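Long-range contacts in sterol regulatory element-binding protein cleavage-activating protein (Schizosaccharomyces pombe, PDB 4YHC), which acts as the escort protein required for sre1 processing at low sterol and low oxygen levels, and is represented here by its WD40 domain: residues Leu300-Gly305 / Glu344-Val349; Met357-Leu362 / Val444-Val449; Gly361-Gly366 / Met414-Glu419. The protein carries 9 engineered substitutions. All coordinates share one frame; numbering follows the deposited sequence.

Contact 1: Leu300-Gly305 / Glu344-Val349; sequences LYYYYG and ENIHEV
Y301 and Y303 face H347 and N345 as the two antiparallel hydrogen-bonded pairs between strands 300-304 and 344-349. Four backbone bonds fix this register. Y301 N donates to H347 O at 2.8 Å, and Y303 N reaches N345 O at 2.8 Å (N-H...O angle 169°); H347 N and N345 N return the bonds to Y301 O and Y303 O. These carbonyls also receive CA-H...O contacts, such as I346 CA to Y301 O at 3.3 Å.

Apolar contact is concentrated on the face shared by L300, Y302 and I346. I346 lies alongside Y302, pointing the same way; its CG1, anti to the carbonyl carbon (chi1 -60°), is thereby set over the ring centre, 3.8 Å from the centroid and 6° off the ring normal, a CH-pi contact. CD1 of I346 extends over the ring to Y302 CZ at 3.6 Å, while I346 CG2 meets L300 CD1 at 3.5 Å. An alanine in place of Y302 would probably leave CG1 and CD1 of I346 without the aromatic face beneath them and open a gap toward F291. On the face of Y301 and H347, V349 CG2 approaches the edge of the Y301 ring, 3.6 Å from CE1.

Y304 OH donates to a water at 2.7 Å, which donates to E344 OE2.

This antiparallel ladder belongs to the multi-stranded sheet built on strand 281-292, whose F291, F289 and I287 bond to the backbones of L300, Y302 and Y304. Beyond the face of Y301 and H347 lies the five-stranded sheet holding 354-357, 363-374 and 406-416: Y301 OH hydrogen-bonds to S355 OG, H347 stacks on Y415, and both Y301 and H347 touch I364, consistent with adjoining sheets of a WD40 propeller.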
ATOM      1  N   LEU A 300      -4.450  13.945   7.407  1.00 15.62           N
ATOM      2  CA  LEU A 300      -3.291  14.326   8.170  1.00 15.50           C
ATOM      3  C   LEU A 300      -2.079  13.360   8.014  1.00 15.26           C
ATOM      4  O   LEU A 300      -2.236  12.182   7.868  1.00 15.19           O
ATOM      5  CB  LEU A 300      -3.647  14.435   9.640  1.00 15.64           C
ATOM      6  CG  LEU A 300      -4.384  15.582  10.327  1.00 27.12           C
ATOM      7  CD1 LEU A 300      -3.487  16.763  10.495  1.00 26.33           C
ATOM      8  CD2 LEU A 300      -5.600  15.992   9.573  1.00 33.91           C
ATOM      9  N   TYR A 301      -0.897  13.934   8.096  1.00 16.25           N
ATOM     10  CA  TYR A 301       0.390  13.206   8.034  1.00 19.36           C
ATOM     11  C   TYR A 301       1.197  13.556   9.253  1.00 18.39           C
ATOM     12  O   TYR A 301       1.438  14.726   9.533  1.00 20.20           O
ATOM     13  CB  TYR A 301       1.151  13.557   6.769  1.00 14.93           C
ATOM     14  CG  TYR A 301       0.422  13.147   5.525  1.00 15.47           C
ATOM     15  CD1 TYR A 301      -0.548  13.969   4.957  1.00 15.10           C
ATOM     16  CD2 TYR A 301       0.738  11.931   4.898  1.00 18.02           C
ATOM     17  CE1 TYR A 301      -1.220  13.594   3.803  1.00 18.96           C
ATOM     18  CE2 TYR A 301       0.077  11.542   3.764  1.00 16.03           C
ATOM     19  CZ  TYR A 301      -0.886  12.386   3.194  1.00 20.76           C
ATOM     20  OH  TYR A 301      -1.553  11.937   2.120  1.00 21.69           O
ATOM     21  N   TYR A 302       1.471  12.543  10.074  1.00 15.00           N
ATOM     22  CA  TYR A 302       2.326  12.700  11.216  1.00 19.69           C
ATOM     23  C   TYR A 302       3.648  12.026  10.882  1.00 23.87           C
ATOM     24  O   TYR A 302       3.657  10.836  10.430  1.00 17.87           O
ATOM     25  CB  TYR A 302       1.710  12.016  12.418  1.00 15.19           C
ATOM     26  CG  TYR A 302       0.657  12.783  13.155  1.00 18.52           C
ATOM     27  CD1 TYR A 302      -0.431  13.315  12.500  1.00 18.37           C
ATOM     28  CD2 TYR A 302       0.727  12.921  14.535  1.00 25.31           C
ATOM     29  CE1 TYR A 302      -1.433  13.982  13.188  1.00 24.38           C
ATOM     30  CE2 TYR A 302      -0.259  13.615  15.245  1.00 29.05           C
ATOM     31  CZ  TYR A 302      -1.330  14.132  14.554  1.00 26.58           C
ATOM     32  OH  TYR A 302      -2.295  14.721  15.250  1.00 26.96           O
ATOM     33  N   TYR A 303       4.704  12.782  11.023  1.00 15.22           N
ATOM     34  CA  TYR A 303       6.075  12.361  10.762  1.00 14.95           C
ATOM     35  C   TYR A 303       6.885  12.420  12.060  1.00 23.20           C
ATOM     36  O   TYR A 303       6.933  13.492  12.766  1.00 19.55           O
ATOM     37  CB  TYR A 303       6.701  13.287   9.715  1.00 17.92           C
ATOM     38  CG  TYR A 303       8.171  13.044   9.490  1.00 21.93           C
ATOM     39  CD1 TYR A 303       8.616  12.007   8.629  1.00 22.06           C
ATOM     40  CD2 TYR A 303       9.128  13.837  10.106  1.00 22.02           C
ATOM     41  CE1 TYR A 303       9.983  11.783   8.421  1.00 18.11           C
ATOM     42  CE2 TYR A 303      10.480  13.643   9.894  1.00 22.17           C
ATOM     43  CZ  TYR A 303      10.892  12.617   9.028  1.00 22.84           C
ATOM     44  OH  TYR A 303      12.230  12.408   8.857  1.00 25.90           O
ATOM     45  N   TYR A 304       7.509  11.297  12.400  1.00 18.70           N
ATOM     46  CA  TYR A 304       8.339  11.195  13.593  1.00 18.71           C
ATOM     47  C   TYR A 304       9.789  10.920  13.219  1.00 29.45           C
ATOM     48  O   TYR A 304      10.074   9.986  12.475  1.00 20.86           O
ATOM     49  CB  TYR A 304       7.850  10.065  14.501  1.00 17.01           C
ATOM     50  CG  TYR A 304       6.387  10.117  14.869  1.00 23.12           C
ATOM     51  CD1 TYR A 304       5.433   9.502  14.076  1.00 24.91           C
ATOM     52  CD2 TYR A 304       5.964  10.764  16.019  1.00 26.33           C
ATOM     53  CE1 TYR A 304       4.096   9.538  14.413  1.00 25.61           C
ATOM     54  CE2 TYR A 304       4.628  10.806  16.364  1.00 25.59           C
ATOM     55  CZ  TYR A 304       3.699  10.191  15.556  1.00 23.09           C
ATOM     56  OH  TYR A 304       2.369  10.227  15.891  1.00 24.21           O
ATOM     57  N   GLY A 305      10.703  11.724  13.745  1.00 24.69           N
ATOM     58  CA  GLY A 305      12.118  11.468  13.552  1.00 40.85           C
ATOM     59  C   GLY A 305      12.983  12.679  13.278  1.00 52.67           C
ATOM     60  O   GLY A 305      12.509  13.709  12.804  1.00 57.69           O
ATOM     61  N   GLU A 344       7.647  15.120  16.433  1.00 36.81           N
ATOM     62  CA  GLU A 344       6.433  14.885  15.700  1.00 41.72           C
ATOM     63  C   GLU A 344       6.101  16.135  14.912  1.00 39.79           C
ATOM     64  O   GLU A 344       6.078  17.227  15.466  1.00 36.45           O
ATOM     65  CB  GLU A 344       5.313  14.583  16.648  1.00 41.35           C
ATOM     66  CG  GLU A 344       3.947  15.087  16.217  1.00 49.21           C
ATOM     67  CD  GLU A 344       2.933  15.036  17.354  1.00 54.61           C
ATOM     68  OE1 GLU A 344       2.233  16.058  17.639  1.00 62.18           O
ATOM     69  OE2 GLU A 344       2.829  13.960  17.967  1.00 57.43           O
ATOM     70  N   ASN A 345       5.919  15.969  13.611  1.00 26.95           N
ATOM     71  CA  ASN A 345       5.640  17.058  12.709  1.00 28.41           C
ATOM     72  C   ASN A 345       4.353  16.660  11.973  1.00 28.98           C
ATOM     73  O   ASN A 345       4.236  15.521  11.557  1.00 23.51           O
ATOM     74  CB  ASN A 345       6.794  17.244  11.748  1.00 46.20           C
ATOM     75  CG  ASN A 345       8.025  17.852  12.428  1.00 72.16           C
ATOM     76  OD1 ASN A 345       7.989  19.001  12.911  1.00 85.28           O
ATOM     77  ND2 ASN A 345       9.124  17.091  12.466  1.00 78.26           N
ATOM     78  N   ILE A 346       3.413  17.587  11.854  1.00 22.15           N
ATOM     79  CA  ILE A 346       2.087  17.312  11.396  1.00 25.51           C
ATOM     80  C   ILE A 346       1.813  18.172  10.184  1.00 29.90           C
ATOM     81  O   ILE A 346       2.053  19.369  10.168  1.00 26.09           O
ATOM     82  CB  ILE A 346       1.061  17.647  12.495  1.00 28.84           C
ATOM     83  CG1 ILE A 346       1.328  16.833  13.726  1.00 26.25           C
ATOM     84  CG2 ILE A 346      -0.377  17.408  12.059  1.00 30.27           C
ATOM     85  CD1 ILE A 346       0.449  17.248  14.900  1.00 32.30           C
ATOM     86  N   HIS A 347       1.306  17.561   9.143  1.00 23.67           N
ATOM     87  CA  HIS A 347       0.966  18.292   7.948  1.00 18.91           C
ATOM     88  C   HIS A 347      -0.475  17.915   7.642  1.00 25.08           C
ATOM     89  O   HIS A 347      -0.796  16.706   7.445  1.00 22.51           O
ATOM     90  CB  HIS A 347       1.893  17.846   6.814  1.00 17.65           C
ATOM     91  CG  HIS A 347       1.665  18.555   5.520  1.00 32.52           C
ATOM     92  ND1 HIS A 347       2.063  19.855   5.301  1.00 41.18           N
ATOM     93  CD2 HIS A 347       1.002  18.176   4.401  1.00 32.46           C
ATOM     94  CE1 HIS A 347       1.667  20.244   4.099  1.00 34.43           C
ATOM     95  NE2 HIS A 347       1.022  19.243   3.539  1.00 34.01           N
ATOM     96  N   GLU A 348      -1.326  18.938   7.552  1.00 20.44           N
ATOM     97  CA  GLU A 348      -2.728  18.765   7.260  1.00 16.93           C
ATOM     98  C   GLU A 348      -2.983  19.183   5.841  1.00 17.62           C
ATOM     99  O   GLU A 348      -2.506  20.201   5.438  1.00 20.68           O
ATOM    100  CB  GLU A 348      -3.555  19.672   8.202  1.00 19.70           C
ATOM    101  CG  GLU A 348      -5.050  19.730   7.871  1.00 23.08           C
ATOM    102  CD  GLU A 348      -5.831  20.440   9.040  1.00 64.84           C
ATOM    103  OE1 GLU A 348      -6.934  20.062   9.394  1.00 62.41           O
ATOM    104  OE2 GLU A 348      -5.289  21.325   9.698  1.00 66.78           O
ATOM    105  N   VAL A 349      -3.748  18.415   5.098  1.00 18.43           N
ATOM    106  CA  VAL A 349      -4.034  18.717   3.717  1.00 22.23           C
ATOM    107  C   VAL A 349      -5.483  19.267   3.540  1.00 33.86           C
ATOM    108  O   VAL A 349      -6.452  18.684   4.079  1.00 29.60           O
ATOM    109  CB  VAL A 349      -3.942  17.403   2.859  1.00 23.63           C
ATOM    110  CG1 VAL A 349      -4.370  17.667   1.434  1.00 21.95           C
ATOM    111  CG2 VAL A 349      -2.560  16.820   2.929  1.00 18.14           C
TER
HETATM  112  O   HOH W   1       1.920  11.331  18.287  1.00 38.65           O

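Contact 2: Met357-Leu362 / Val444-Val449; sequences MSSDGL and VSDRCV
D360 and D446 lay their carboxylates one over the other, the planes only 4° apart although the side chains cross at about a right angle, with D360 CG 3.7 Å from D446 CG. Such stacking of two acidic groups is likely to be unfavourable unless compensated, and several donors are at hand. S359 OG gives its proton to D446 OD1 at 2.6 Å, on the anti side and 22° out of the carboxylate plane. A water donates both to D360 OD2 and to D446 O, tying the turns together. S358 OG, turned back between its own backbone N and carbonyl carbon (chi1 65°), donates to D360 OD1 at 3.1 Å and accepts from Y363 N. L362 N approaches the same OD1 from above the carboxylate plane, closing an Asx turn.

The backbones meet directly where S359 N donates to S445 O at 3.1 Å, from above the carbonyl plane. Behind this, V449 CG2 rests 4.0 Å from M357 O.

Two type I turns, 358-361 and 445-448, thus face each other. Each links two adjacent antiparallel strands of its own sheet, and their apposition is consistent with neighbouring blades of a WD40 propeller.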
ATOM      1  N   MET A 357       1.284   9.735   0.423  1.00 14.93           N
ATOM      2  CA  MET A 357       2.726   9.682   0.741  1.00 14.87           C
ATOM      3  C   MET A 357       3.469   8.562   0.023  1.00 14.89           C
ATOM      4  O   MET A 357       2.896   7.515  -0.309  1.00 14.89           O
ATOM      5  CB  MET A 357       2.968   9.620   2.229  1.00 20.20           C
ATOM      6  CG  MET A 357       2.564   8.352   2.939  1.00 30.13           C
ATOM      7  SD  MET A 357       2.816   8.556   4.742  1.00 20.51           S
ATOM      8  CE  MET A 357       2.321   6.997   5.287  1.00 14.64           C
ATOM      9  N   SER A 358       4.733   8.783  -0.178  1.00 14.93           N
ATOM     10  CA  SER A 358       5.601   7.771  -0.728  1.00 16.36           C
ATOM     11  C   SER A 358       5.713   6.551   0.166  1.00 17.40           C
ATOM     12  O   SER A 358       5.341   6.598   1.360  1.00 14.80           O
ATOM     13  CB  SER A 358       6.970   8.374  -0.986  1.00 17.35           C
ATOM     14  OG  SER A 358       7.565   8.758   0.221  1.00 17.63           O
ATOM     15  N   SER A 359       6.247   5.435  -0.384  1.00 14.99           N
ATOM     16  CA  SER A 359       6.165   4.183   0.378  1.00 17.23           C
ATOM     17  C   SER A 359       6.997   4.179   1.660  1.00 16.35           C
ATOM     18  O   SER A 359       6.710   3.404   2.592  1.00 17.69           O
ATOM     19  CB  SER A 359       6.594   3.003  -0.526  1.00 20.13           C
ATOM     20  OG  SER A 359       7.848   3.329  -1.071  1.00 31.92           O
ATOM     21  N   ASP A 360       8.027   5.022   1.749  1.00 16.49           N
ATOM     22  CA  ASP A 360       8.757   5.167   3.016  1.00 17.78           C
ATOM     23  C   ASP A 360       8.275   6.338   3.928  1.00 17.15           C
ATOM     24  O   ASP A 360       8.850   6.564   4.943  1.00 15.75           O
ATOM     25  CB  ASP A 360      10.277   5.272   2.828  1.00 15.18           C
ATOM     26  CG  ASP A 360      10.670   6.468   2.076  1.00 16.83           C
ATOM     27  OD1 ASP A 360       9.755   7.258   1.737  1.00 21.29           O
ATOM     28  OD2 ASP A 360      11.877   6.669   1.848  1.00 18.11           O
ATOM     29  N   GLY A 361       7.202   6.994   3.568  1.00 14.80           N
ATOM     30  CA  GLY A 361       6.665   8.107   4.314  1.00 15.55           C
ATOM     31  C   GLY A 361       7.454   9.413   4.256  1.00 20.40           C
ATOM     32  O   GLY A 361       7.191  10.344   5.012  1.00 18.54           O
ATOM     33  N   LEU A 362       8.490   9.476   3.449  1.00 16.28           N
ATOM     34  CA  LEU A 362       9.332  10.658   3.443  1.00 20.55           C
ATOM     35  C   LEU A 362       8.792  11.847   2.610  1.00 20.02           C
ATOM     36  O   LEU A 362       9.162  12.996   2.881  1.00 21.33           O
ATOM     37  CB  LEU A 362      10.760  10.341   2.933  1.00 16.76           C
ATOM     38  CG  LEU A 362      11.641   9.593   3.924  1.00 22.35           C
ATOM     39  CD1 LEU A 362      13.043   9.403   3.313  1.00 18.23           C
ATOM     40  CD2 LEU A 362      11.748  10.383   5.215  1.00 24.86           C
ATOM     41  N   VAL A 444       4.143   4.329  -5.382  1.00 15.53           N
ATOM     42  CA  VAL A 444       4.774   3.435  -6.285  1.00 20.78           C
ATOM     43  C   VAL A 444       6.260   3.212  -6.056  1.00 20.29           C
ATOM     44  O   VAL A 444       6.862   2.356  -6.674  1.00 20.32           O
ATOM     45  CB  VAL A 444       4.312   3.956  -7.664  1.00 29.57           C
ATOM     46  CG1 VAL A 444       5.295   4.758  -8.465  1.00 18.99           C
ATOM     47  CG2 VAL A 444       3.371   3.019  -8.304  1.00 25.24           C
ATOM     48  N   SER A 445       6.844   3.964  -5.139  1.00 19.66           N
ATOM     49  CA  SER A 445       8.189   3.798  -4.718  1.00 21.30           C
ATOM     50  C   SER A 445       8.396   4.772  -3.532  1.00 16.74           C
ATOM     51  O   SER A 445       7.481   5.532  -3.186  1.00 15.50           O
ATOM     52  CB  SER A 445       9.200   4.138  -5.852  1.00 16.95           C
ATOM     53  OG  SER A 445       9.495   5.544  -6.005  1.00 19.12           O
ATOM     54  N   ASP A 446       9.591   4.726  -2.949  1.00 16.13           N
ATOM     55  CA  ASP A 446      10.007   5.662  -1.919  1.00 17.30           C
ATOM     56  C   ASP A 446      10.024   7.166  -2.375  1.00 18.56           C
ATOM     57  O   ASP A 446      10.115   8.069  -1.539  1.00 18.11           O
ATOM     58  CB  ASP A 446      11.359   5.265  -1.417  1.00 16.69           C
ATOM     59  CG  ASP A 446      11.351   3.979  -0.590  1.00 27.78           C
ATOM     60  OD1 ASP A 446      10.278   3.495  -0.164  1.00 24.08           O
ATOM     61  OD2 ASP A 446      12.478   3.471  -0.311  1.00 28.19           O
ATOM     62  N   ARG A 447       9.978   7.425  -3.669  1.00 15.73           N
ATOM     63  CA  ARG A 447       9.946   8.786  -4.163  1.00 17.86           C
ATOM     64  C   ARG A 447       8.900   9.049  -5.232  1.00 17.40           C
ATOM     65  O   ARG A 447       8.991  10.023  -5.988  1.00 18.37           O
ATOM     66  CB  ARG A 447      11.306   9.158  -4.762  1.00 19.14           C
ATOM     67  CG  ARG A 447      12.472   9.210  -3.767  1.00 26.94           C
ATOM     68  CD  ARG A 447      13.768   9.608  -4.542  1.00 44.40           C
ATOM     69  NE  ARG A 447      14.949   8.972  -3.998  1.00 45.57           N
ATOM     70  CZ  ARG A 447      16.009   8.548  -4.678  1.00 51.82           C
ATOM     71  NH1 ARG A 447      16.111   8.619  -6.014  1.00 38.85           N
ATOM     72  NH2 ARG A 447      17.000   8.016  -3.987  1.00 66.75           N
ATOM     73  N   CYS A 448       7.944   8.166  -5.386  1.00 16.30           N
ATOM     74  CA  CYS A 448       6.998   8.308  -6.485  1.00 15.96           C
ATOM     75  C   CYS A 448       5.640   7.728  -6.135  1.00 15.79           C
ATOM     76  O   CYS A 448       5.526   6.748  -5.372  1.00 15.77           O
ATOM     77  CB  CYS A 448       7.527   7.665  -7.766  1.00 17.81           C
ATOM     78  SG  CYS A 448       6.684   8.240  -9.235  1.00 20.10           S
ATOM     79  N   VAL A 449       4.619   8.370  -6.674  1.00 15.88           N
ATOM     80  CA  VAL A 449       3.249   8.070  -6.450  1.00 15.80           C
ATOM     81  C   VAL A 449       2.499   8.046  -7.770  1.00 18.00           C
ATOM     82  O   VAL A 449       2.905   8.669  -8.758  1.00 16.32           O
ATOM     83  CB  VAL A 449       2.857   9.187  -5.475  1.00 24.69           C
ATOM     84  CG1 VAL A 449       2.066  10.367  -5.991  1.00 15.83           C
ATOM     85  CG2 VAL A 449       2.994   8.809  -4.040  1.00 17.60           C
TER
HETATM   86  O   HOH W   2      12.238   8.607  -0.045  1.00 21.45           O

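Contact 3: Gly361-Gly366 / Met414-Glu419; sequences GLYIFG and MYSQSE
M414 packs its side chain against two aromatic residues of strand 363-366, with a different part of the chain serving each. Its CB touches F365 CD1 at 3.6 Å. Further out, the chain bends at the thioether (chi3 -59°), which brings CE to 3.6 Å from Y363 CD1. M414 lies alongside both rings and points the same way as they do. S416 continues this face, its OG 3.9 Å from Y363 CE1.

On the other face I364 and Y415 run side by side, and I364 CD1 meets Y415 CD2 at 3.8 Å. This is the hydrogen-bonded pair of the ladder: I364 N donates to Y415 O and Y415 N to I364 O, both at 2.8 Å. Strands 363-374 and 406-416 are interior neighbours in an antiparallel meander, the sheet that forms a blade in a WD40 propeller; 414-419 falls within the predicted fifth WD repeat. F365 and M414 turn from this sheet toward Y462 of strand 456-462.

Past the end of strand 414-416, and just before the other strand begins, Q417 continues the pairing. Its backbone N donates to L362 O at 2.9 Å. The side chain is bent at chi2 (-137°), CD being swung out of the extended course, and NE2 reaches G361 O at 2.8 Å. That bond is bent, 136° at the hydrogen, and G361 O lies tilted from the Q417 amide plane. The Q417 side chain crosses that of I364 at about a right angle, while S288 OG provides G361 O with a second hydrogen bond. L362 O likewise accepts from a water that takes a bond from S418 N and lies over one face of the Y363 ring, toward its rim.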
ATOM      1  N   GLY A 361       7.202   6.994   3.568  1.00 14.80           N
ATOM      2  CA  GLY A 361       6.665   8.107   4.314  1.00 15.55           C
ATOM      3  C   GLY A 361       7.454   9.413   4.256  1.00 20.40           C
ATOM      4  O   GLY A 361       7.191  10.344   5.012  1.00 18.54           O
ATOM      5  N   LEU A 362       8.490   9.476   3.449  1.00 16.28           N
ATOM      6  CA  LEU A 362       9.332  10.658   3.443  1.00 20.55           C
ATOM      7  C   LEU A 362       8.792  11.847   2.610  1.00 20.02           C
ATOM      8  O   LEU A 362       9.162  12.996   2.881  1.00 21.33           O
ATOM      9  CB  LEU A 362      10.760  10.341   2.933  1.00 16.76           C
ATOM     10  CG  LEU A 362      11.641   9.593   3.924  1.00 22.35           C
ATOM     11  CD1 LEU A 362      13.043   9.403   3.313  1.00 18.23           C
ATOM     12  CD2 LEU A 362      11.748  10.383   5.215  1.00 24.86           C
ATOM     13  N   TYR A 363       7.995  11.572   1.583  1.00 16.33           N
ATOM     14  CA  TYR A 363       7.412  12.616   0.767  1.00 15.05           C
ATOM     15  C   TYR A 363       5.880  12.483   0.700  1.00 22.68           C
ATOM     16  O   TYR A 363       5.303  11.327   0.651  1.00 24.73           O
ATOM     17  CB  TYR A 363       7.935  12.502  -0.628  1.00 15.22           C
ATOM     18  CG  TYR A 363       9.408  12.713  -0.790  1.00 22.70           C
ATOM     19  CD1 TYR A 363       9.931  13.987  -0.926  1.00 20.52           C
ATOM     20  CD2 TYR A 363      10.282  11.654  -0.805  1.00 22.73           C
ATOM     21  CE1 TYR A 363      11.278  14.233  -1.009  1.00 16.77           C
ATOM     22  CE2 TYR A 363      11.658  11.889  -0.906  1.00 25.55           C
ATOM     23  CZ  TYR A 363      12.133  13.180  -1.010  1.00 26.56           C
ATOM     24  OH  TYR A 363      13.443  13.437  -1.161  1.00 27.92           O
ATOM     25  N   ILE A 364       5.214  13.635   0.708  1.00 15.45           N
ATOM     26  CA  ILE A 364       3.791  13.692   0.388  1.00 16.94           C
ATOM     27  C   ILE A 364       3.637  14.370  -0.981  1.00 19.50           C
ATOM     28  O   ILE A 364       4.260  15.395  -1.242  1.00 15.57           O
ATOM     29  CB  ILE A 364       2.991  14.505   1.414  1.00 15.07           C
ATOM     30  CG1 ILE A 364       3.328  14.095   2.815  1.00 14.94           C
ATOM     31  CG2 ILE A 364       1.472  14.416   1.141  1.00 15.16           C
ATOM     32  CD1 ILE A 364       2.887  15.094   3.822  1.00 23.10           C
ATOM     33  N   PHE A 365       2.770  13.836  -1.821  1.00 18.20           N
ATOM     34  CA  PHE A 365       2.470  14.446  -3.105  1.00 17.32           C
ATOM     35  C   PHE A 365       1.007  14.657  -3.207  1.00 18.61           C
ATOM     36  O   PHE A 365       0.209  13.883  -2.672  1.00 18.18           O
ATOM     37  CB  PHE A 365       2.922  13.570  -4.259  1.00 15.72           C
ATOM     38  CG  PHE A 365       4.432  13.254  -4.249  1.00 15.68           C
ATOM     39  CD1 PHE A 365       5.347  14.148  -4.821  1.00 15.85           C
ATOM     40  CD2 PHE A 365       4.913  12.095  -3.704  1.00 15.52           C
ATOM     41  CE1 PHE A 365       6.725  13.887  -4.845  1.00 15.87           C
ATOM     42  CE2 PHE A 365       6.307  11.821  -3.721  1.00 16.07           C
ATOM     43  CZ  PHE A 365       7.209  12.719  -4.271  1.00 16.10           C
ATOM     44  N   GLY A 366       0.634  15.659  -3.977  1.00 15.98           N
ATOM     45  CA  GLY A 366      -0.749  15.923  -4.170  1.00 16.17           C
ATOM     46  C   GLY A 366      -1.085  16.640  -5.435  1.00 22.19           C
ATOM     47  O   GLY A 366      -0.206  17.236  -6.043  1.00 16.63           O
ATOM     48  N   MET A 414       4.378  18.906  -3.697  1.00 19.17           N
ATOM     49  CA  MET A 414       5.061  17.944  -2.868  1.00 18.87           C
ATOM     50  C   MET A 414       5.466  18.544  -1.588  1.00 21.08           C
ATOM     51  O   MET A 414       5.659  19.740  -1.497  1.00 22.86           O
ATOM     52  CB  MET A 414       6.291  17.422  -3.594  1.00 16.24           C
ATOM     53  CG  MET A 414       7.310  18.477  -4.035  1.00 18.37           C
ATOM     54  SD  MET A 414       9.019  17.798  -4.369  1.00 22.34           S
ATOM     55  CE  MET A 414       9.514  17.063  -2.833  1.00 17.67           C
ATOM     56  N   TYR A 415       5.604  17.708  -0.580  1.00 19.71           N
ATOM     57  CA  TYR A 415       6.118  18.097   0.692  1.00 16.96           C
ATOM     58  C   TYR A 415       7.179  17.067   1.131  1.00 25.99           C
ATOM     59  O   TYR A 415       6.896  15.852   1.221  1.00 15.41           O
ATOM     60  CB  TYR A 415       4.992  18.171   1.731  1.00 18.45           C
ATOM     61  CG  TYR A 415       5.450  18.663   3.107  1.00 24.85           C
ATOM     62  CD1 TYR A 415       5.821  20.010   3.293  1.00 27.98           C
ATOM     63  CD2 TYR A 415       5.507  17.801   4.187  1.00 20.87           C
ATOM     64  CE1 TYR A 415       6.259  20.471   4.540  1.00 30.46           C
ATOM     65  CE2 TYR A 415       5.958  18.234   5.414  1.00 29.39           C
ATOM     66  CZ  TYR A 415       6.314  19.571   5.594  1.00 37.34           C
ATOM     67  OH  TYR A 415       6.748  19.960   6.827  1.00 43.71           O
ATOM     68  N   SER A 416       8.392  17.554   1.422  1.00 21.43           N
ATOM     69  CA  SER A 416       9.461  16.711   1.938  1.00 22.46           C
ATOM     70  C   SER A 416       9.388  16.765   3.448  1.00 31.30           C
ATOM     71  O   SER A 416       9.673  17.837   4.039  1.00 24.30           O
ATOM     72  CB  SER A 416      10.812  17.239   1.449  1.00 25.17           C
ATOM     73  OG  SER A 416      11.854  16.507   2.070  1.00 31.06           O
ATOM     74  N   GLN A 417       8.965  15.651   4.076  1.00 28.09           N
ATOM     75  CA  GLN A 417       8.680  15.653   5.490  1.00 27.48           C
ATOM     76  C   GLN A 417       9.949  15.854   6.300  1.00 38.45           C
ATOM     77  O   GLN A 417       9.860  16.386   7.416  1.00 42.56           O
ATOM     78  CB  GLN A 417       8.035  14.356   5.965  1.00 28.71           C
ATOM     79  CG  GLN A 417       6.817  13.937   5.178  1.00 31.70           C
ATOM     80  CD  GLN A 417       5.656  13.437   5.994  1.00 38.24           C
ATOM     81  OE1 GLN A 417       5.134  14.180   6.807  1.00 33.69           O
ATOM     82  NE2 GLN A 417       5.138  12.194   5.671  1.00 41.41           N
ATOM     83  N   SER A 418      11.109  15.452   5.787  1.00 29.66           N
ATOM     84  CA  SER A 418      12.303  15.539   6.616  1.00 37.51           C
ATOM     85  C   SER A 418      12.987  16.918   6.511  1.00 44.29           C
ATOM     86  O   SER A 418      13.568  17.376   7.464  1.00 50.16           O
ATOM     87  CB  SER A 418      13.318  14.452   6.284  1.00 36.59           C
ATOM     88  OG  SER A 418      13.909  14.709   5.012  1.00 46.71           O
ATOM     89  N   GLU A 419      12.931  17.578   5.372  1.00 41.19           N
ATOM     90  CA  GLU A 419      13.485  18.908   5.272  1.00 42.22           C
ATOM     91  C   GLU A 419      12.465  20.005   5.533  1.00 40.16           C
ATOM     92  O   GLU A 419      12.848  21.171   5.524  1.00 40.38           O
ATOM     93  CB  GLU A 419      14.027  19.134   3.890  1.00 40.64           C
ATOM     94  CG  GLU A 419      14.849  17.994   3.359  1.00 46.18           C
ATOM     95  CD  GLU A 419      14.968  18.106   1.857  1.00 59.06           C
ATOM     96  OE1 GLU A 419      14.052  18.701   1.270  1.00 57.26           O
ATOM     97  OE2 GLU A 419      15.958  17.620   1.258  1.00 67.84           O
TER
HETATM   98  O   HOH W   3      11.766  13.943   3.011  1.00 24.18           O

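Contacts 2 and 3 are buried, whereas contact 1 is partly so, with E344, I346 and E348 exposed on its outer strand. Contacts 1 and 3 are antiparallel ladders, but in different sheets; these pack where Y301 CG lies 3.6 Å from I364 CD1, and Q417, just past its strand, brings OE1 to 3.4 Å from Y303 CB. Contact 2 has no ladder: serine and aspartate side chains, with one backbone bond, join two turns nearer the centre of the chain (about 10 Å, against 18 and 16 Å for the centres of contacts 1 and 3). Contacts 2 and 3 share G361 and L362, so one loop leads from polar bonding into strand pairing.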